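Local coordinates for Ice-binding protein (Flavobacteriaceae bacterium, PDB 5UYT), which probably binds ice and acts as an antifreeze protein for its Antarctic bacterial host, through domains built as right-handed beta-helices, at residues A[130-135]-A[157-162]; A[153-158]-A[174-179]; A[228-233]-A[404-409]; A[369-374]-A[388-393]. One frame throughout, in Å; residues are numbered along the deposited sequence. Where two conformers were deposited one is given.

Contact 1: residues A[130-135]-A[157-162]; sequences AANTQV and ATNTVM
Thr133 and Thr160 meet across the contact with the same first torsion: each OG1 stands beside its own backbone N, anti to the carbonyl carbon (chi1 -64° and -67°), which turns it back over the preceding loop. Those loops are type II beta turns, Ala130 to Thr133 and Ala157 to Thr160, stacked where successive coils of the right-handed beta-helix change direction. In each turn the first carbonyl oxygen accepts both the threonine N and OG1 from one face of its plane. Thr160 OG1 lies 2.7 Å from Ala157 O, above the carbonyl plane, and also bonds to Ser129 OG. An alanine in place of Thr160 would probably leave Ser129 OG without this mate and Ala157 O with one of its two donors gone. Between the turns Asn132 N donates to Thr158 O (3.0 Å), and Ala157 CB presses to 3.3 Å from Ala131 N. Further on, the hydrogen bonds Val161 N to Thr133 O and Val135 N to Val161 O flank the single bridge of Gln134 with Val161. The Asn132 and Asn159 side chains run side by side, their amide planes 17° apart. A water donates to Asn132 OD1 at 2.9 Å and is hydrogen-bonded to Thr158 OG1.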
loop_
_atom_site.group_PDB
_atom_site.type_symbol
_atom_site.label_atom_id
_atom_site.label_comp_id
_atom_site.label_asym_id
_atom_site.label_seq_id
_atom_site.Cartn_x
_atom_site.Cartn_y
_atom_site.Cartn_z
ATOM N N ALA A 130 1.143 -28.065 -5.665
ATOM C CA ALA A 130 1.190 -28.186 -7.121
ATOM C C ALA A 130 0.886 -26.832 -7.748
ATOM O O ALA A 130 0.255 -25.982 -7.103
ATOM C CB ALA A 130 0.172 -29.229 -7.582
ATOM N N ALA A 131 1.330 -26.612 -8.985
ATOM C CA ALA A 131 1.041 -25.339 -9.664
ATOM C C ALA A 131 -0.461 -25.117 -9.663
ATOM O O ALA A 131 -1.241 -26.079 -9.837
ATOM C CB ALA A 131 1.594 -25.352 -11.086
ATOM N N ASN A 132 -0.858 -23.862 -9.417
ATOM C CA ASN A 132 -2.265 -23.395 -9.543
ATOM C C ASN A 132 -3.167 -23.864 -8.426
ATOM O O ASN A 132 -4.384 -23.715 -8.526
ATOM C CB ASN A 132 -2.880 -23.804 -10.887
ATOM C CG ASN A 132 -2.001 -23.454 -12.064
ATOM O OD1 ASN A 132 -1.595 -22.311 -12.220
ATOM N ND2 ASN A 132 -1.672 -24.450 -12.880
ATOM N N THR A 133 -2.582 -24.412 -7.358
ATOM C CA THR A 133 -3.320 -24.731 -6.142
ATOM C C THR A 133 -4.004 -23.482 -5.612
ATOM O O THR A 133 -3.407 -22.401 -5.630
ATOM C CB THR A 133 -2.347 -25.216 -5.060
ATOM O OG1 THR A 133 -1.744 -26.443 -5.500
ATOM C CG2 THR A 133 -3.058 -25.433 -3.698
ATOM N N GLN A 134 -5.223 -23.626 -5.093
ATOM C CA GLN A 134 -5.906 -22.472 -4.466
ATOM C C GLN A 134 -6.523 -22.801 -3.117
ATOM O O GLN A 134 -7.378 -23.689 -3.016
ATOM C CB GLN A 134 -6.963 -21.926 -5.398
ATOM C CG GLN A 134 -6.351 -21.323 -6.649
ATOM C CD GLN A 134 -7.338 -20.484 -7.419
ATOM O OE1 GLN A 134 -7.182 -20.291 -8.616
ATOM N NE2 GLN A 134 -8.349 -19.966 -6.736
ATOM N N VAL A 135 -6.109 -22.062 -2.100
ATOM C CA VAL A 135 -6.747 -22.126 -0.798
ATOM C C VAL A 135 -7.775 -20.995 -0.725
ATOM O O VAL A 135 -7.434 -19.841 -0.941
ATOM C CB VAL A 135 -5.705 -22.041 0.334
ATOM C CG1 VAL A 135 -6.385 -22.003 1.707
ATOM C CG2 VAL A 135 -4.797 -23.260 0.237
ATOM N N ALA A 157 4.246 -23.869 -5.362
ATOM C CA ALA A 157 4.434 -23.883 -6.809
ATOM C C ALA A 157 3.828 -22.668 -7.470
ATOM O O ALA A 157 3.032 -21.944 -6.855
ATOM C CB ALA A 157 3.819 -25.140 -7.408
ATOM N N THR A 158 4.203 -22.466 -8.734
ATOM C CA THR A 158 3.767 -21.301 -9.491
ATOM C C THR A 158 2.255 -21.054 -9.375
ATOM O O THR A 158 1.431 -21.980 -9.473
ATOM C CB THR A 158 4.125 -21.428 -10.971
ATOM O OG1 THR A 158 3.509 -22.605 -11.478
ATOM C CG2 THR A 158 5.628 -21.593 -11.134
ATOM N N ASN A 159 1.917 -19.779 -9.186
ATOM C CA ASN A 159 0.507 -19.326 -9.100
ATOM C C ASN A 159 -0.320 -19.956 -7.955
ATOM O O ASN A 159 -1.549 -19.984 -8.037
ATOM C CB ASN A 159 -0.204 -19.470 -10.449
ATOM C CG ASN A 159 0.479 -18.678 -11.545
ATOM O OD1 ASN A 159 0.884 -17.542 -11.340
ATOM N ND2 ASN A 159 0.669 -19.298 -12.690
ATOM N N THR A 160 0.331 -20.420 -6.890
ATOM C CA THR A 160 -0.417 -20.931 -5.731
ATOM C C THR A 160 -1.106 -19.785 -4.995
ATOM O O THR A 160 -0.450 -18.791 -4.641
ATOM C CB THR A 160 0.491 -21.723 -4.759
ATOM O OG1 THR A 160 0.913 -22.918 -5.418
ATOM C CG2 THR A 160 -0.263 -22.101 -3.462
ATOM N N VAL A 161 -2.412 -19.910 -4.783
ATOM C CA VAL A 161 -3.144 -18.968 -3.932
ATOM C C VAL A 161 -3.181 -19.553 -2.522
ATOM O O VAL A 161 -3.742 -20.652 -2.301
ATOM C CB VAL A 161 -4.558 -18.730 -4.455
ATOM C CG1 VAL A 161 -5.357 -17.889 -3.445
ATOM C CG2 VAL A 161 -4.493 -18.066 -5.835
ATOM N N MET A 162 -2.545 -18.862 -1.583
ATOM C CA MET A 162 -2.362 -19.380 -0.222
ATOM C C MET A 162 -2.952 -18.430 0.829
ATOM O O MET A 162 -2.979 -17.220 0.641
ATOM C CB MET A 162 -0.869 -19.640 0.053
ATOM C CG MET A 162 -0.550 -20.386 1.356
ATOM S SD MET A 162 -1.279 -22.036 1.398
ATOM C CE MET A 162 -0.274 -22.661 2.761
HETATM O O HOH W 1 1.261 -21.910 -12.701
HETATM O O HOH W 2 -3.873 -19.849 -9.173
#

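Contact 2: residues A[153-158]-A[174-179]; sequences LVDLAT and VLQSGV
Asp155 pairs with Val174 and Leu156 with Leu175 in parallel register, and three backbone hydrogen bonds carry the pairing: Val174 N to Val154 O, Leu156 N to Val174 O, and Gln176 N to Leu156 O, with N-O distances of 2.8 to 3.0 Å. A type II turn from Gln176 to Val179 follows, still in contact with the first segment, Thr158 CA lying 3.2 Å from Ser177 O. The polar side-chain contact is made by Gln176, whose NE2 donates to the syn lone pair of Asp155 OD1 at 2.8 Å. Asp155 OD1 lies only 2° out of the glutamine amide plane, whereas the carboxylate and amide planes are 87° apart. The other end of the amide is held by a water, which donates to Gln176 OE1 and accepts from Thr158 N. Being gripped at both ends, the amide has its rotation fixed, and an alanine here would probably leave Asp155 OD1 without its amide donor and the water without its acceptor. Val174 packs alongside the carboxylate in van der Waals contact, its CB 3.7 Å from Asp155 OD2. Of the apolar contacts, Val174 CG2 reaches Leu153 CD1 on this same face. On the buried face Leu156 and Leu175 lie side by side, Leu156 CD1 being 3.8 Å from Leu175 CD2, and Val179 CG2 closes on Leu156 CB at 4.0 Å. The pair belongs to a parallel sheet forming one side of the beta-helix: strand 154-156 has strand 127-129 on its other edge, strand 173-175 has strand 192-195, and from within Val154 packs on Val166 and Ala168 of strand 165-168.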
loop_
_atom_site.group_PDB
_atom_site.type_symbol
_atom_site.label_atom_id
_atom_site.label_comp_id
_atom_site.label_asym_id
_atom_site.label_seq_id
_atom_site.Cartn_x
_atom_site.Cartn_y
_atom_site.Cartn_z
ATOM N N LEU A 153 10.684 -28.054 4.724
ATOM C CA LEU A 153 10.655 -27.047 3.636
ATOM C C LEU A 153 9.226 -26.685 3.183
ATOM O O LEU A 153 8.417 -27.585 2.917
ATOM C CB LEU A 153 11.466 -27.576 2.435
ATOM C CG LEU A 153 11.375 -26.790 1.120
ATOM C CD1 LEU A 153 12.098 -25.456 1.239
ATOM C CD2 LEU A 153 11.927 -27.602 -0.052
ATOM N N VAL A 154 8.928 -25.381 3.102
ATOM C CA VAL A 154 7.684 -24.903 2.515
ATOM C C VAL A 154 8.019 -24.496 1.080
ATOM O O VAL A 154 8.852 -23.609 0.864
ATOM C CB VAL A 154 7.074 -23.713 3.291
ATOM C CG1 VAL A 154 5.813 -23.213 2.583
ATOM C CG2 VAL A 154 6.740 -24.121 4.718
ATOM N N ASP A 155 7.405 -25.165 0.103
ATOM C CA ASP A 155 7.640 -24.806 -1.309
ATOM C C ASP A 155 6.311 -24.704 -2.042
ATOM O O ASP A 155 5.641 -25.727 -2.281
ATOM C CB ASP A 155 8.565 -25.824 -1.998
ATOM C CG ASP A 155 9.148 -25.283 -3.301
ATOM O OD1 ASP A 155 8.358 -24.881 -4.183
ATOM O OD2 ASP A 155 10.388 -25.286 -3.455
ATOM N N LEU A 156 5.916 -23.478 -2.368
ATOM C CA LEU A 156 4.657 -23.266 -3.058
ATOM C C LEU A 156 4.891 -23.029 -4.536
ATOM O O LEU A 156 5.626 -22.104 -4.912
ATOM C CB LEU A 156 3.846 -22.128 -2.403
ATOM C CG LEU A 156 3.630 -22.340 -0.893
ATOM C CD1 LEU A 156 2.677 -21.266 -0.384
ATOM C CD2 LEU A 156 3.055 -23.722 -0.582
ATOM N N ALA A 157 4.246 -23.869 -5.362
ATOM C CA ALA A 157 4.434 -23.883 -6.809
ATOM C C ALA A 157 3.828 -22.668 -7.470
ATOM O O ALA A 157 3.032 -21.944 -6.855
ATOM C CB ALA A 157 3.819 -25.140 -7.408
ATOM N N THR A 158 4.203 -22.466 -8.734
ATOM C CA THR A 158 3.767 -21.301 -9.491
ATOM C C THR A 158 2.255 -21.054 -9.375
ATOM O O THR A 158 1.431 -21.980 -9.473
ATOM C CB THR A 158 4.125 -21.428 -10.971
ATOM O OG1 THR A 158 3.509 -22.605 -11.478
ATOM C CG2 THR A 158 5.628 -21.593 -11.134
ATOM N N VAL A 174 10.042 -21.198 0.103
ATOM C CA VAL A 174 10.289 -20.838 -1.280
ATOM C C VAL A 174 8.911 -20.594 -1.915
ATOM O O VAL A 174 8.065 -21.510 -1.948
ATOM C CB VAL A 174 11.045 -21.949 -2.057
ATOM C CG1 VAL A 174 11.257 -21.522 -3.512
ATOM C CG2 VAL A 174 12.385 -22.303 -1.395
ATOM N N LEU A 175 8.706 -19.375 -2.418
ATOM C CA LEU A 175 7.450 -18.988 -3.042
ATOM C C LEU A 175 7.737 -18.699 -4.496
ATOM O O LEU A 175 8.417 -17.731 -4.823
ATOM C CB LEU A 175 6.853 -17.751 -2.342
ATOM C CG LEU A 175 6.605 -17.861 -0.827
ATOM C CD1 LEU A 175 5.880 -16.606 -0.364
ATOM C CD2 LEU A 175 5.828 -19.119 -0.448
ATOM N N GLN A 176 7.226 -19.553 -5.368
ATOM C CA GLN A 176 7.559 -19.490 -6.780
ATOM C C GLN A 176 6.717 -18.437 -7.520
ATOM O O GLN A 176 5.832 -17.827 -6.924
ATOM C CB GLN A 176 7.379 -20.880 -7.391
ATOM C CG GLN A 176 8.398 -21.927 -6.928
ATOM C CD GLN A 176 8.245 -23.247 -7.661
ATOM O OE1 GLN A 176 8.188 -23.274 -8.896
ATOM N NE2 GLN A 176 8.175 -24.357 -6.912
ATOM N N SER A 177 7.010 -18.241 -8.810
ATOM C CA SER A 177 6.400 -17.215 -9.643
ATOM C C SER A 177 4.879 -17.156 -9.465
ATOM O O SER A 177 4.192 -18.163 -9.641
ATOM C CB SER A 177 6.750 -17.496 -11.111
ATOM O OG SER A 177 6.067 -16.577 -11.950
ATOM N N GLY A 178 4.363 -15.981 -9.096
ATOM C CA GLY A 178 2.919 -15.729 -9.110
ATOM C C GLY A 178 2.160 -16.205 -7.884
ATOM O O GLY A 178 0.918 -16.105 -7.845
ATOM N N VAL A 179 2.875 -16.748 -6.894
ATOM C CA VAL A 179 2.244 -17.089 -5.616
ATOM C C VAL A 179 1.545 -15.857 -5.048
ATOM O O VAL A 179 2.088 -14.734 -5.107
ATOM C CB VAL A 179 3.243 -17.662 -4.600
ATOM C CG1 VAL A 179 2.690 -17.617 -3.170
ATOM C CG2 VAL A 179 3.599 -19.099 -4.965
HETATM O O HOH W 3 5.957 -24.422 -9.877
#

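Contact 3: residues A[228-233]-A[404-409]; sequences SGNGAL and STSGGI
Ser228 faces Ser404 and Leu233 faces Ile409 in parallel register, and between these two bridged positions the backbones run closely together, joined by bonds from Gly229 N to Ser404 O, Gly407 N to Asn230 O and Ile409 N to Ala232 O. At Gly231 and Gly408 the CA atoms come within 4.1 Å. A CB built on Gly231 would clash with Gly408 N and Gly407 C, and one on Gly229 would fall 2.5 Å from Thr405 O, so both positions owe their fit to lacking a side chain. Ser228 supplies the polar side-chain bond. Its OG, anti to the backbone N (chi1 -179°), donates to Gly407 O at 2.7 Å, tilted 35° from the carbonyl plane, and accepts from Asn230 N at 2.9 Å. The second bond makes an ST turn, and Ser404 OG forms another with Ser406 N. The two loops are thus matching turns of neighbouring coils in the second beta-helical domain. Although about 170 residues separate them in sequence, strand 224-228 from the start of the domain lies directly against strand 397-404 from near its end. Thr405 points its CB away from this contact, its OG1 bonding to Asn386 ND2 while the side chain touches helix 270-288. Toward the interior, Leu233 and Ile409 lie side by side, with Leu233 CD1 3.7 Å from Ile409 CG2. The other branch of Ile409 reaches across to the neighbouring coil, CD1 lying 3.9 Å from Ser228 CB, and both Leu233 and Ile409 rest on Ile226.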
loop_
_atom_site.group_PDB
_atom_site.type_symbol
_atom_site.label_atom_id
_atom_site.label_comp_id
_atom_site.label_asym_id
_atom_site.label_seq_id
_atom_site.Cartn_x
_atom_site.Cartn_y
_atom_site.Cartn_z
ATOM N N SER A 228 -1.207 28.748 -8.050
ATOM C CA SER A 228 0.217 29.020 -7.770
ATOM C C SER A 228 0.368 30.176 -6.791
ATOM O O SER A 228 -0.273 31.227 -6.953
ATOM C CB SER A 228 1.023 29.369 -9.040
ATOM O OG SER A 228 2.399 29.594 -8.651
ATOM N N GLY A 229 1.220 29.995 -5.790
ATOM C CA GLY A 229 1.639 31.146 -4.970
ATOM C C GLY A 229 2.472 32.164 -5.731
ATOM O O GLY A 229 2.581 33.343 -5.308
ATOM N N ASN A 230 3.113 31.743 -6.827
ATOM C CA ASN A 230 4.030 32.648 -7.558
ATOM C C ASN A 230 4.344 32.082 -8.942
ATOM O O ASN A 230 5.071 31.083 -9.044
ATOM C CB ASN A 230 5.339 32.852 -6.759
ATOM C CG ASN A 230 6.243 33.917 -7.347
ATOM O OD1 ASN A 230 6.219 34.203 -8.535
ATOM N ND2 ASN A 230 7.033 34.530 -6.498
ATOM N N GLY A 231 3.833 32.731 -9.986
ATOM C CA GLY A 231 4.130 32.331 -11.364
ATOM C C GLY A 231 2.864 32.324 -12.205
ATOM O O GLY A 231 1.768 32.104 -11.679
ATOM N N ALA A 232 3.034 32.505 -13.515
ATOM C CA ALA A 232 1.886 32.591 -14.420
ATOM C C ALA A 232 1.076 31.302 -14.381
ATOM O O ALA A 232 1.646 30.228 -14.298
ATOM C CB ALA A 232 2.360 32.850 -15.837
ATOM N N LEU A 233 -0.251 31.420 -14.477
ATOM C CA LEU A 233 -1.089 30.221 -14.611
ATOM C C LEU A 233 -1.736 30.319 -15.983
ATOM O O LEU A 233 -2.451 31.287 -16.242
ATOM C CB LEU A 233 -2.124 30.162 -13.469
ATOM C CG LEU A 233 -3.288 29.187 -13.589
ATOM C CD1 LEU A 233 -2.814 27.745 -13.796
ATOM C CD2 LEU A 233 -4.211 29.321 -12.378
ATOM N N SER A 404 1.043 24.898 -6.292
ATOM C CA SER A 404 2.489 25.042 -6.126
ATOM C C SER A 404 2.744 26.294 -5.347
ATOM O O SER A 404 2.143 27.350 -5.629
ATOM C CB SER A 404 3.270 25.149 -7.451
ATOM O OG SER A 404 4.671 25.294 -7.130
ATOM N N THR A 405 3.663 26.192 -4.401
ATOM C CA THR A 405 4.053 27.352 -3.611
ATOM C C THR A 405 4.742 28.379 -4.480
ATOM O O THR A 405 4.706 29.602 -4.199
ATOM C CB THR A 405 5.022 26.960 -2.497
ATOM O OG1 THR A 405 6.219 26.438 -3.090
ATOM C CG2 THR A 405 4.391 25.964 -1.571
ATOM N N SER A 406 5.443 27.889 -5.489
ATOM C CA SER A 406 6.236 28.743 -6.341
ATOM C C SER A 406 6.526 28.040 -7.653
ATOM O O SER A 406 7.058 26.939 -7.692
ATOM C CB SER A 406 7.538 29.154 -5.665
ATOM O OG SER A 406 8.160 30.086 -6.500
ATOM N N GLY A 407 6.171 28.683 -8.747
ATOM C CA GLY A 407 6.344 28.031 -10.010
ATOM C C GLY A 407 5.142 28.284 -10.865
ATOM O O GLY A 407 3.994 28.262 -10.395
ATOM N N GLY A 408 5.409 28.505 -12.135
ATOM C CA GLY A 408 4.328 28.651 -13.100
ATOM C C GLY A 408 3.594 27.348 -13.318
ATOM O O GLY A 408 4.113 26.256 -13.013
ATOM N N ILE A 409 2.371 27.451 -13.823
ATOM C CA ILE A 409 1.538 26.262 -14.044
ATOM C C ILE A 409 0.926 26.380 -15.437
ATOM O O ILE A 409 0.338 27.427 -15.774
ATOM C CB ILE A 409 0.378 26.132 -13.009
ATOM C CG1 ILE A 409 0.902 26.028 -11.557
ATOM C CG2 ILE A 409 -0.528 24.935 -13.334
ATOM C CD1 ILE A 409 -0.250 25.998 -10.541
#

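Contact 4: residues A[369-374]-A[388-393]; sequences GAVDLN and GAVIIN
Asn393 reaches across to the neighbouring strand with its amide, ND2 donating to Leu373 O at 3.0 Å from above the carbonyl plane. The same oxygen accepts from Asn393 N, so Leu373 O is gripped twice by one residue. Asn393 ND2 also stands 2.9 Å from Asp372 OD1, with carboxylate and amide planes 27° apart. A water donates to Asp372 OD2 at 2.6 Å and accepts from Asn393 ND2, tying the two groups together. With CG anti to the backbone N (chi1 -174°), Asp372 lies alongside Ile391, whose CD1 is 3.8 Å from Asp372 OD2. Beneath these side chains are two strands of a parallel beta-helix sheet, 371-373 and 390-392, their axes 4.7 Å apart and 8° from parallel. Bonds from Ile391 N to Val371 O and from Leu373 N to Ile391 O set the register. Val371 and Val390 occupy the buried face, opposite to that of Asp372. Where the strands begin, Gly388 permits the close approach: a CB there would clash with Ala370 N. A second water donates to both Gly369 O and Gly388 O. On the far side of strand 390-392 lies strand 409-412, and Val390 packs against Ile409.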
loop_
_atom_site.group_PDB
_atom_site.type_symbol
_atom_site.label_atom_id
_atom_site.label_comp_id
_atom_site.label_asym_id
_atom_site.label_seq_id
_atom_site.Cartn_x
_atom_site.Cartn_y
_atom_site.Cartn_z
ATOM N N GLY A 369 9.619 19.920 -5.630
ATOM C CA GLY A 369 10.113 20.096 -6.979
ATOM C C GLY A 369 8.982 20.286 -7.975
ATOM O O GLY A 369 7.829 20.533 -7.601
ATOM N N ALA A 370 9.327 20.185 -9.259
ATOM C CA ALA A 370 8.332 20.307 -10.349
ATOM C C ALA A 370 7.329 19.156 -10.337
ATOM O O ALA A 370 7.593 18.072 -9.775
ATOM C CB ALA A 370 9.060 20.362 -11.699
ATOM N N VAL A 371 6.161 19.407 -10.920
ATOM C CA VAL A 371 5.093 18.375 -11.021
ATOM C C VAL A 371 4.682 18.325 -12.490
ATOM O O VAL A 371 4.330 19.353 -13.055
ATOM C CB VAL A 371 3.876 18.757 -10.155
ATOM C CG1 VAL A 371 2.697 17.784 -10.375
ATOM C CG2 VAL A 371 4.273 18.787 -8.660
ATOM N N ASP A 372 4.753 17.152 -13.098
ATOM C CA ASP A 372 4.343 17.020 -14.504
ATOM C C ASP A 372 3.427 15.813 -14.596
ATOM O O ASP A 372 3.856 14.670 -14.316
ATOM C CB ASP A 372 5.570 16.845 -15.375
ATOM C CG ASP A 372 5.235 16.841 -16.857
ATOM O OD1 ASP A 372 4.142 16.376 -17.227
ATOM O OD2 ASP A 372 6.085 17.310 -17.647
ATOM N N LEU A 373 2.157 16.059 -14.877
ATOM C CA LEU A 373 1.174 14.954 -15.003
ATOM C C LEU A 373 1.010 14.691 -16.482
ATOM O O LEU A 373 0.600 15.597 -17.219
ATOM C CB LEU A 373 -0.181 15.315 -14.340
ATOM C CG LEU A 373 -0.015 15.626 -12.832
ATOM C CD1 LEU A 373 -1.413 15.870 -12.296
ATOM C CD2 LEU A 373 0.655 14.460 -12.072
ATOM N N ASN A 374 1.459 13.521 -16.943
ATOM C CA ASN A 374 1.506 13.232 -18.403
ATOM C C ASN A 374 0.101 12.940 -18.974
ATOM O O ASN A 374 -0.848 12.738 -18.202
ATOM C CB ASN A 374 2.461 12.046 -18.620
ATOM C CG ASN A 374 3.225 12.138 -19.918
ATOM O OD1 ASN A 374 2.797 12.808 -20.861
ATOM N ND2 ASN A 374 4.357 11.418 -19.997
ATOM N N GLY A 388 8.961 24.761 -8.418
ATOM C CA GLY A 388 9.136 24.086 -9.687
ATOM C C GLY A 388 7.906 24.257 -10.556
ATOM O O GLY A 388 6.792 24.374 -10.046
ATOM N N ALA A 389 8.135 24.294 -11.858
ATOM C CA ALA A 389 7.068 24.522 -12.819
ATOM C C ALA A 389 6.115 23.330 -12.791
ATOM O O ALA A 389 6.528 22.182 -12.514
ATOM C CB ALA A 389 7.642 24.718 -14.207
ATOM N N VAL A 390 4.843 23.597 -13.060
ATOM C CA VAL A 390 3.876 22.522 -13.106
ATOM C C VAL A 390 3.339 22.437 -14.534
ATOM O O VAL A 390 3.004 23.477 -15.138
ATOM C CB VAL A 390 2.721 22.771 -12.102
ATOM C CG1 VAL A 390 1.625 21.703 -12.203
ATOM C CG2 VAL A 390 3.271 22.894 -10.676
ATOM N N ILE A 391 3.272 21.218 -15.067
ATOM C CA ILE A 391 2.612 20.993 -16.364
ATOM C C ILE A 391 1.552 19.927 -16.180
ATOM O O ILE A 391 1.843 18.849 -15.633
ATOM C CB ILE A 391 3.610 20.510 -17.439
ATOM C CG1 ILE A 391 4.712 21.536 -17.616
ATOM C CG2 ILE A 391 2.880 20.242 -18.779
ATOM C CD1 ILE A 391 5.844 21.043 -18.518
ATOM N N ILE A 392 0.331 20.209 -16.631
ATOM C CA ILE A 392 -0.738 19.217 -16.572
ATOM C C ILE A 392 -1.216 19.038 -18.006
ATOM O O ILE A 392 -1.782 19.957 -18.625
ATOM C CB ILE A 392 -1.906 19.618 -15.660
ATOM C CG1 ILE A 392 -1.395 20.195 -14.329
ATOM C CG2 ILE A 392 -2.799 18.390 -15.428
ATOM C CD1 ILE A 392 -2.482 20.652 -13.386
ATOM N N ASN A 393 -0.896 17.863 -18.544
ATOM C CA ASN A 393 -1.024 17.607 -19.996
ATOM C C ASN A 393 -2.398 17.189 -20.459
ATOM O O ASN A 393 -3.295 16.949 -19.649
ATOM C CB ASN A 393 0.047 16.534 -20.400
ATOM C CG ASN A 393 1.470 17.109 -20.429
ATOM O OD1 ASN A 393 1.818 17.894 -21.346
ATOM N ND2 ASN A 393 2.287 16.775 -19.411
HETATM O O HOH W 4 5.633 22.278 -7.997
HETATM O O HOH W 5 5.378 17.222 -20.098
#

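Contacts 1 and 2 form one patch in the first beta-helical domain, sharing Ala157 and Thr158, with a probable bond from Asn159 N to Ser177 O. Contacts 3 and 4 form another in the second domain, joined through Gly408 O and Val390 N; their centres are about 11 Å apart, whereas those of contacts 2 and 3 are about 51 Å apart. All four are partly buried. Contacts 2 and 4 pair strands within parallel sheets; leucines, valines and an isoleucine line the buried face, while Val174 and Ile391 lie on the more exposed face, where an aspartate stands beside an amide side chain. Contacts 1 and 3 join coil corners, closed by threonine hydroxyls in the first and by serine turns and glycines in the second.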